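Local coordinates for protein TetR family Transcriptional regulator (Streptococcus agalactiae 2603V/R, PDB 3KKC) that probably binds DNA as a TetR-family transcriptional regulator, with a predicted N-terminal helix-turn-helix domain, and carries a nickel ion in this crystal structure, at residues Y18-S23 / G40-G45; Q11-A16 / Y50-S55. All coordinates share one frame; numbering follows the deposited sequence.

Contact 1: Y18-S23 / G40-G45; sequences YNAFIS and GLANVG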
loop_
_atom_site.group_PDB
_atom_site.type_symbol
_atom_site.label_atom_id
_atom_site.label_comp_id
_atom_site.label_asym_id
_atom_site.label_seq_id
_atom_site.Cartn_x
_atom_site.Cartn_y
_atom_site.Cartn_z
ATOM N N TYR A 18 15.300 19.638 15.538
ATOM C CA TYR A 18 14.249 19.605 14.538
ATOM C C TYR A 18 14.874 19.402 13.164
ATOM O O TYR A 18 14.587 18.417 12.498
ATOM C CB TYR A 18 13.459 20.909 14.584
ATOM C CG TYR A 18 12.139 20.909 13.832
ATOM C CD1 TYR A 18 10.948 20.588 14.486
ATOM C CD2 TYR A 18 12.077 21.257 12.481
ATOM C CE1 TYR A 18 9.745 20.590 13.831
ATOM C CE2 TYR A 18 10.860 21.261 11.806
ATOM C CZ TYR A 18 9.692 20.922 12.492
ATOM O OH TYR A 18 8.466 20.924 11.850
ATOM N N ASN A 19 15.750 20.316 12.750
ATOM C CA ASN A 19 16.325 20.250 11.401
ATOM C C ASN A 19 17.134 18.961 11.181
ATOM O O ASN A 19 17.109 18.384 10.089
ATOM C CB ASN A 19 17.148 21.516 11.036
ATOM C CG ASN A 19 16.275 22.786 10.835
ATOM O OD1 ASN A 19 15.055 22.725 10.578
ATOM N ND2 ASN A 19 16.918 23.943 10.949
ATOM N N ALA A 20 17.823 18.501 12.220
ATOM C CA ALA A 20 18.577 17.237 12.155
ATOM C C ALA A 20 17.669 16.042 11.867
ATOM O O ALA A 20 17.985 15.171 11.053
ATOM C CB ALA A 20 19.351 17.008 13.437
ATOM N N PHE A 21 16.538 16.013 12.550
ATOM C CA PHE A 21 15.552 14.959 12.380
ATOM C C PHE A 21 15.044 14.907 10.931
ATOM O O PHE A 21 14.905 13.843 10.353
ATOM C CB PHE A 21 14.405 15.214 13.356
ATOM C CG PHE A 21 13.311 14.194 13.304
ATOM C CD1 PHE A 21 13.571 12.859 13.615
ATOM C CD2 PHE A 21 12.018 14.576 13.016
ATOM C CE1 PHE A 21 12.573 11.940 13.588
ATOM C CE2 PHE A 21 10.998 13.644 12.998
ATOM C CZ PHE A 21 11.271 12.326 13.270
ATOM N N ILE A 22 14.795 16.074 10.345
ATOM C CA ILE A 22 14.345 16.171 8.966
ATOM C C ILE A 22 15.414 15.700 7.973
ATOM O O ILE A 22 15.119 14.952 7.044
ATOM C CB ILE A 22 13.882 17.611 8.645
ATOM C CG1 ILE A 22 12.573 17.914 9.387
ATOM C CG2 ILE A 22 13.688 17.815 7.136
ATOM C CD1 ILE A 22 12.024 19.292 9.087
ATOM N N SER A 23 16.651 16.125 8.176
ATOM C CA SER A 23 17.723 15.805 7.253
ATOM C C SER A 23 17.975 14.316 7.265
ATOM O O SER A 23 18.360 13.743 6.253
ATOM C CB SER A 23 19.004 16.590 7.633
ATOM O OG SER A 23 20.211 15.861 7.394
ATOM N N GLY A 40 24.188 13.387 16.807
ATOM C CA GLY A 40 25.369 13.413 15.959
ATOM C C GLY A 40 25.338 14.498 14.905
ATOM O O GLY A 40 26.381 14.902 14.379
ATOM N N LEU A 41 24.137 14.974 14.593
ATOM C CA LEU A 41 23.987 16.134 13.729
ATOM C C LEU A 41 23.720 17.402 14.531
ATOM O O LEU A 41 24.371 18.422 14.314
ATOM C CB LEU A 41 22.871 15.927 12.707
ATOM C CG LEU A 41 23.176 14.976 11.557
ATOM C CD1 LEU A 41 22.055 15.065 10.520
ATOM C CD2 LEU A 41 24.529 15.315 10.946
ATOM N N ALA A 42 22.763 17.343 15.456
ATOM C CA ALA A 42 22.380 18.523 16.236
ATOM C C ALA A 42 23.542 19.091 17.067
ATOM O O ALA A 42 23.586 20.296 17.361
ATOM C CB ALA A 42 21.180 18.210 17.127
ATOM N N ASN A 43 24.474 18.214 17.445
ATOM C CA ASN A 43 25.623 18.625 18.229
ATOM C C ASN A 43 25.198 19.010 19.624
ATOM O O ASN A 43 25.942 19.665 20.356
ATOM C CB ASN A 43 26.327 19.798 17.567
ATOM C CG ASN A 43 26.997 19.408 16.279
ATOM O OD1 ASN A 43 27.730 18.413 16.229
ATOM N ND2 ASN A 43 26.757 20.189 15.218
ATOM N N VAL A 44 23.989 18.604 19.989
ATOM C CA VAL A 44 23.502 18.823 21.338
ATOM C C VAL A 44 23.403 17.477 22.048
ATOM O O VAL A 44 22.930 16.500 21.474
ATOM C CB VAL A 44 22.147 19.551 21.344
ATOM C CG1 VAL A 44 21.052 18.643 20.811
ATOM C CG2 VAL A 44 21.816 20.046 22.745
ATOM N N GLY A 45 23.860 17.431 23.293
ATOM C CA GLY A 45 23.966 16.182 24.023
ATOM C C GLY A 45 22.654 15.526 24.406
ATOM O O GLY A 45 21.589 16.132 24.319
#

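Contact 2: Q11-A16 / Y50-S55; sequences QKTKVA and YSHYES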
loop_
_atom_site.group_PDB
_atom_site.type_symbol
_atom_site.label_atom_id
_atom_site.label_comp_id
_atom_site.label_asym_id
_atom_site.label_seq_id
_atom_site.Cartn_x
_atom_site.Cartn_y
_atom_site.Cartn_z
ATOM N N GLN A 11 16.218 28.344 21.977
ATOM C CA GLN A 11 15.386 28.306 20.786
ATOM C C GLN A 11 16.199 27.837 19.574
ATOM O O GLN A 11 15.694 27.080 18.745
ATOM C CB GLN A 11 14.724 29.661 20.535
ATOM C CG GLN A 11 13.695 30.056 21.592
ATOM C CD GLN A 11 13.129 31.454 21.364
ATOM O OE1 GLN A 11 13.833 32.458 21.510
ATOM N NE2 GLN A 11 11.849 31.525 21.007
ATOM N N LYS A 12 17.455 28.265 19.473
ATOM C CA LYS A 12 18.308 27.775 18.389
ATOM C C LYS A 12 18.673 26.288 18.541
ATOM O O LYS A 12 18.852 25.589 17.539
ATOM C CB LYS A 12 19.575 28.627 18.220
ATOM C CG LYS A 12 20.384 28.300 16.951
ATOM C CD LYS A 12 21.820 28.841 17.020
ATOM C CE LYS A 12 22.593 28.638 15.700
ATOM N NZ LYS A 12 24.076 28.947 15.801
ATOM N N THR A 13 18.797 25.797 19.774
ATOM C CA THR A 13 19.116 24.384 19.937
ATOM C C THR A 13 17.911 23.473 19.675
ATOM O O THR A 13 18.082 22.323 19.266
ATOM C CB THR A 13 19.841 24.008 21.296
ATOM O OG1 THR A 13 19.263 24.717 22.398
ATOM C CG2 THR A 13 21.340 24.297 21.223
ATOM N N LYS A 14 16.700 23.976 19.901
ATOM C CA LYS A 14 15.507 23.173 19.646
ATOM C C LYS A 14 15.371 22.992 18.137
ATOM O O LYS A 14 15.122 21.895 17.644
ATOM C CB LYS A 14 14.254 23.809 20.258
ATOM C CG LYS A 14 13.539 22.887 21.240
ATOM C CD LYS A 14 12.215 23.472 21.736
ATOM C CE LYS A 14 11.285 23.889 20.574
ATOM N NZ LYS A 14 10.041 23.046 20.349
ATOM N N VAL A 15 15.582 24.074 17.405
ATOM C CA VAL A 15 15.585 24.039 15.947
ATOM C C VAL A 15 16.687 23.142 15.376
ATOM O O VAL A 15 16.467 22.475 14.377
ATOM C CB VAL A 15 15.696 25.460 15.362
ATOM C CG1 VAL A 15 16.208 25.423 13.905
ATOM C CG2 VAL A 15 14.359 26.186 15.505
ATOM N N ALA A 16 17.861 23.105 16.000
ATOM C CA ALA A 16 18.943 22.263 15.469
ATOM C C ALA A 16 18.538 20.795 15.430
ATOM O O ALA A 16 18.802 20.090 14.451
ATOM C CB ALA A 16 20.221 22.428 16.255
ATOM N N TYR A 50 16.471 15.485 25.622
ATOM C CA TYR A 50 15.364 15.003 26.451
ATOM C C TYR A 50 14.684 16.108 27.268
ATOM O O TYR A 50 13.664 15.864 27.910
ATOM C CB TYR A 50 15.808 13.851 27.367
ATOM C CG TYR A 50 15.940 12.510 26.670
ATOM C CD1 TYR A 50 14.833 11.869 26.126
ATOM C CD2 TYR A 50 17.169 11.876 26.572
ATOM C CE1 TYR A 50 14.952 10.640 25.492
ATOM C CE2 TYR A 50 17.298 10.642 25.944
ATOM C CZ TYR A 50 16.189 10.031 25.405
ATOM O OH TYR A 50 16.321 8.807 24.781
ATOM N N SER A 51 15.240 17.316 27.238
ATOM C CA SER A 51 14.617 18.458 27.904
ATOM C C SER A 51 13.663 19.203 26.967
ATOM O O SER A 51 12.987 20.151 27.377
ATOM C CB SER A 51 15.679 19.439 28.375
ATOM O OG SER A 51 15.924 20.383 27.350
ATOM N N HIS A 52 13.637 18.787 25.703
ATOM C CA HIS A 52 12.746 19.377 24.705
ATOM C C HIS A 52 11.764 18.364 24.130
ATOM O O HIS A 52 10.656 18.727 23.722
ATOM C CB HIS A 52 13.551 19.977 23.559
ATOM C CG HIS A 52 14.234 21.257 23.910
ATOM N ND1 HIS A 52 15.596 21.429 23.791
ATOM C CD2 HIS A 52 13.743 22.427 24.383
ATOM C CE1 HIS A 52 15.915 22.654 24.170
ATOM N NE2 HIS A 52 14.808 23.279 24.532
ATOM N N TYR A 53 12.181 17.099 24.092
ATOM C CA TYR A 53 11.421 16.042 23.442
ATOM C C TYR A 53 11.393 14.791 24.284
ATOM O O TYR A 53 12.408 14.116 24.424
ATOM C CB TYR A 53 12.041 15.713 22.088
ATOM C CG TYR A 53 12.047 16.897 21.154
ATOM C CD1 TYR A 53 10.852 17.485 20.744
ATOM C CD2 TYR A 53 13.244 17.439 20.693
ATOM C CE1 TYR A 53 10.853 18.566 19.910
ATOM C CE2 TYR A 53 13.252 18.521 19.853
ATOM C CZ TYR A 53 12.057 19.078 19.468
ATOM O OH TYR A 53 12.061 20.156 18.630
ATOM N N GLU A 54 10.224 14.484 24.836
ATOM C CA GLU A 54 10.021 13.271 25.620
ATOM C C GLU A 54 10.652 12.025 24.984
ATOM O O GLU A 54 11.081 11.116 25.689
ATOM C CB GLU A 54 8.523 13.044 25.835
ATOM C CG GLU A 54 8.168 11.727 26.523
ATOM C CD GLU A 54 6.793 11.201 26.104
ATOM O OE1 GLU A 54 6.267 11.663 25.059
ATOM O OE2 GLU A 54 6.246 10.320 26.816
ATOM N N SER A 55 10.700 11.987 23.654
ATOM C CA SER A 55 11.215 10.834 22.927
ATOM C C SER A 55 11.197 11.113 21.440
ATOM O O SER A 55 10.680 12.138 21.006
ATOM C CB SER A 55 10.320 9.635 23.167
ATOM O OG SER A 55 9.057 9.875 22.585
#

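Contact 1: Y18-S23 / G40-G45
A20 and L41 carry most of this contact. The methyl of A20 points from helix 4-24 at the end of helix 35-42. Its CB lies 3.8 Å from CB of L41. The same methyl faces the backbone that joins L41 to A42, with A20 CB 4.0 Å from A42 N. A42 adds its own methyl from the flank, and the two CB atoms of A20 and A42 are 4.3 Å apart. A20 is buried, and its small side chain lets the backbones come close: CA of A20 and CA of A42 are 5.7 Å apart.

L41 reaches further along helix 4-24. Its CG is anti to the carbonyl carbon (chi1 -74°), and the chain is then extended at chi2 (-171°). This carries the CD1 branch toward S23, one turn after A20. L41 CD1 ends 3.7 Å from S23 OG and 4.1 Å from the backbone O of A20. The S23 contact is an apolar methyl against a hydroxyl, at the more exposed margin of the patch. L41 also touches L24, the residue after S23 on helix 4-24.

Segment 40-45 is part of the predicted helix-turn-helix of the TetR family. Helix 35-42, whose last turn meets A20, is the first helix of that motif. N43 leaves helical geometry with positive phi (69°) and starts the turn. G45 is the N-cap of helix 46-49, the second helix.

A42 and V44 both rest on I17, which extends the apolar seam toward the start of helix 4-24. F21 turns from the other flank of that helix to L59 and L63 of helix 57-71.

Contact 2: Q11-A16 / Y50-S55
K14 and H52 mark the closest approach of the two backbones, with their CA atoms 6.9 Å apart. Segment 11-16 is a continuous piece of helix 4-24. Its internal bonds include A16 N to K12 O, 3.1 Å. Segment 50-55 has no clear regular structure and passes beside this helix.

The side chain of K14 lies across the imidazole of H52. K14 CG sits over one face of the ring, 18° off the normal at the centroid. K14 CG and H52 CD2 are modelled closer than two carbons can sit, so the CH-pi reading is doubtful in detail. On the opposite face of the ring lies S51 OG, 3.7 Å above the plane and offset toward the rim. That hydroxyl is hydrogen-bonded to T48 O. T13 comes obliquely to the same imidazole, with T13 OG1 4.3 Å from H52 CE1. The T13 hydroxyl has its main partner in Q9 O, one turn back.

Past the ring, the K14 chain bends at chi3 (53°) and chi4. This brings K14 NZ to 3.9 Å from Y53 OH, a loose approach. The Y53 ring also meets the helix backbone: K14 O lies at its edge, near the ring plane, 3.7 Å from Y53 OH. CB of H52 lies over one face of the Y53 ring, toward its rim.

The loop of segment 50-55 joins helix 46-49, the second helix of the predicted helix-turn-helix, to helix 57-71. Y53 packs on V58, L59 and E62 of helix 57-71, while S55 OG hydrogen-bonds E57 N and caps the start of that helix.

How the contacts relate
Both contacts use helix 4-24, and their centres are 9 Å apart. Contact 2 takes the earlier part of that helix and contact 1 the later part. In chain order the segments run 11-16, 18-23, 40-45 and 50-55, so contact 1 falls between the two halves of contact 2. The contacts touch directly: A42 CB is 4.0 Å from A16 O. Helix 4-24 therefore packs against the predicted helix-turn-helix at the end of its first helix and again at H52 and Y53, toward the end of the motif. All four segments lie in the TetR family's N-terminal region, consistent with one compact DNA-binding domain.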